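Putative invasin (Yersinia pseudotuberculosis IP 31758, PDB 5N40) probably acts as a surface adhesin of the invasin family, presenting a C-type lectin-like domain at the end of immunoglobulin-like domains for host-cell attachment. Local coordinates at residues A[287-291]-A[325-330]. The protein carries 1 engineered substitution. Coordinates in Å, arbitrary orientation, origin at the centre of the assembly. Numbering follows the deposited sequence.
Sequences LVSLY and VYMNTG
How a helix can seat a loop by laying a tyrosine over a glycine, with a methionine tucked in beside it, is well illustrated by the C-type lectin-like adhesion domain of this invasin. One turn of helix 284-293, residues 287-291, closed by the i to i+4 hydrogen bond from Y291 N to L287 O at 3.0 Å, faces the connection between strands 321-325 and 332-333. V325 ends the first strand in extended conformation; M327 to T329 (phi/psi -80/0, -86/-24, -130/-14) carry the turn, T329 N (3.3 Å) and G330 N (2.7 Å) both hydrogen-bonded to Y326 O, and G330 follows at 84/-1. CA atoms lie 7.0 Å apart for L287 and V325, but 5.5 Å for V288 and G330. Y291, chi1 t and chi2 77°, lays its ring on the loop: G330 CA stands 3.8 Å from the ring centroid, 17° off its normal, a CH-pi contact. G330 N and T329 O also lie over this face, M327 O meets the edge, and Y291 OH forms a hydrogen bond with L296 N. M327 coils back, all three chi angles m, bringing CE 3.4 Å from L287 O and 4.0 Å from L290 CD2. L287 (m, t) brings CD1 to 3.9 Å from V325 CG2; V288, chi1 t, sets CG2 4.2 Å from V325 CG1. F244 of strand 242-245 also touches L287 and L290. At G330 a CB would clash with Y291 CD2 and jam against the preceding carbonyl; the contact combines apolar side-chain packing with an aromatic ring against loop backbone.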
loop_
_atom_site.group_PDB
_atom_site.type_symbol
_atom_site.label_atom_id
_atom_site.label_comp_id
_atom_site.label_asym_id
_atom_site.label_seq_id
_atom_site.Cartn_x
_atom_site.Cartn_y
_atom_site.Cartn_z
ATOM N N LEU A 287 -23.682 -32.192 -10.592
ATOM C CA LEU A 287 -23.655 -30.857 -10.005
ATOM C C LEU A 287 -23.781 -30.916 -8.490
ATOM O O LEU A 287 -23.134 -30.146 -7.777
ATOM C CB LEU A 287 -24.770 -29.996 -10.605
ATOM C CG LEU A 287 -24.521 -29.507 -12.029
ATOM C CD1 LEU A 287 -25.813 -28.976 -12.625
ATOM C CD2 LEU A 287 -23.430 -28.435 -12.056
ATOM N N VAL A 288 -24.609 -31.829 -7.971
ATOM C CA VAL A 288 -24.750 -31.941 -6.525
ATOM C C VAL A 288 -23.448 -32.424 -5.902
ATOM O O VAL A 288 -23.072 -31.982 -4.811
ATOM C CB VAL A 288 -25.926 -32.872 -6.167
ATOM C CG1 VAL A 288 -25.947 -33.144 -4.673
ATOM C CG2 VAL A 288 -27.247 -32.253 -6.609
ATOM N N SER A 289 -22.741 -33.334 -6.582
ATOM C CA SER A 289 -21.457 -33.801 -6.066
ATOM C C SER A 289 -20.435 -32.667 -6.017
ATOM O O SER A 289 -19.591 -32.630 -5.114
ATOM C CB SER A 289 -20.928 -34.957 -6.919
ATOM O OG SER A 289 -20.346 -34.477 -8.119
ATOM N N LEU A 290 -20.487 -31.744 -6.979
ATOM C CA LEU A 290 -19.627 -30.563 -6.908
ATOM C C LEU A 290 -20.019 -29.675 -5.731
ATOM O O LEU A 290 -19.149 -29.203 -4.985
ATOM C CB LEU A 290 -19.690 -29.788 -8.224
ATOM C CG LEU A 290 -18.819 -28.525 -8.319
ATOM C CD1 LEU A 290 -17.350 -28.876 -8.179
ATOM C CD2 LEU A 290 -19.073 -27.799 -9.628
ATOM N N TYR A 291 -21.324 -29.447 -5.536
ATOM C CA TYR A 291 -21.780 -28.721 -4.356
ATOM C C TYR A 291 -21.222 -29.339 -3.077
ATOM O O TYR A 291 -20.757 -28.629 -2.180
ATOM C CB TYR A 291 -23.311 -28.689 -4.286
ATOM C CG TYR A 291 -23.745 -28.196 -2.928
ATOM C CD1 TYR A 291 -23.690 -26.840 -2.613
ATOM C CD2 TYR A 291 -24.148 -29.083 -1.941
ATOM C CE1 TYR A 291 -24.046 -26.382 -1.356
ATOM C CE2 TYR A 291 -24.504 -28.637 -0.682
ATOM C CZ TYR A 291 -24.450 -27.285 -0.394
ATOM O OH TYR A 291 -24.793 -26.832 0.856
ATOM N N VAL A 325 -30.115 -26.939 -10.587
ATOM C CA VAL A 325 -29.519 -27.101 -9.266
ATOM C C VAL A 325 -29.156 -25.733 -8.696
ATOM O O VAL A 325 -28.539 -24.908 -9.380
ATOM C CB VAL A 325 -28.280 -28.011 -9.314
ATOM C CG1 VAL A 325 -27.752 -28.252 -7.908
ATOM C CG2 VAL A 325 -28.609 -29.341 -9.996
ATOM N N TYR A 326 -29.537 -25.509 -7.440
ATOM C CA TYR A 326 -29.087 -24.369 -6.644
ATOM C C TYR A 326 -27.692 -24.689 -6.123
ATOM O O TYR A 326 -27.534 -25.484 -5.191
ATOM C CB TYR A 326 -30.039 -24.115 -5.481
ATOM C CG TYR A 326 -31.464 -23.764 -5.855
ATOM C CD1 TYR A 326 -32.328 -24.723 -6.362
ATOM C CD2 TYR A 326 -31.955 -22.478 -5.660
ATOM C CE1 TYR A 326 -33.638 -24.406 -6.688
ATOM C CE2 TYR A 326 -33.261 -22.151 -5.981
ATOM C CZ TYR A 326 -34.097 -23.119 -6.493
ATOM O OH TYR A 326 -35.396 -22.798 -6.813
ATOM N N MET A 327 -26.664 -24.072 -6.705
ATOM C CA MET A 327 -25.306 -24.407 -6.299
ATOM C C MET A 327 -24.888 -23.723 -5.002
ATOM O O MET A 327 -23.765 -23.950 -4.531
ATOM C CB MET A 327 -24.332 -24.075 -7.435
ATOM C CG MET A 327 -24.533 -24.953 -8.662
ATOM S SD MET A 327 -24.349 -26.716 -8.307
ATOM C CE MET A 327 -22.601 -26.837 -7.971
ATOM N N ASN A 328 -25.765 -22.925 -4.395
ATOM C CA ASN A 328 -25.519 -22.390 -3.064
ATOM C C ASN A 328 -25.959 -23.338 -1.957
ATOM O O ASN A 328 -25.410 -23.275 -0.849
ATOM C CB ASN A 328 -26.238 -21.047 -2.895
ATOM C CG ASN A 328 -27.719 -21.123 -3.249
ATOM O OD1 ASN A 328 -28.099 -21.636 -4.307
ATOM N ND2 ASN A 328 -28.561 -20.613 -2.358
ATOM N N THR A 329 -26.911 -24.233 -2.236
ATOM C CA THR A 329 -27.450 -25.130 -1.220
ATOM C C THR A 329 -27.473 -26.600 -1.617
ATOM O O THR A 329 -27.686 -27.442 -0.738
ATOM C CB THR A 329 -28.886 -24.724 -0.848
ATOM O OG1 THR A 329 -29.697 -24.704 -2.028
ATOM C CG2 THR A 329 -28.916 -23.357 -0.179
ATOM N N GLY A 330 -27.292 -26.940 -2.892
ATOM C CA GLY A 330 -27.406 -28.313 -3.344
ATOM C C GLY A 330 -28.817 -28.769 -3.655
ATOM O O GLY A 330 -29.003 -29.922 -4.068
#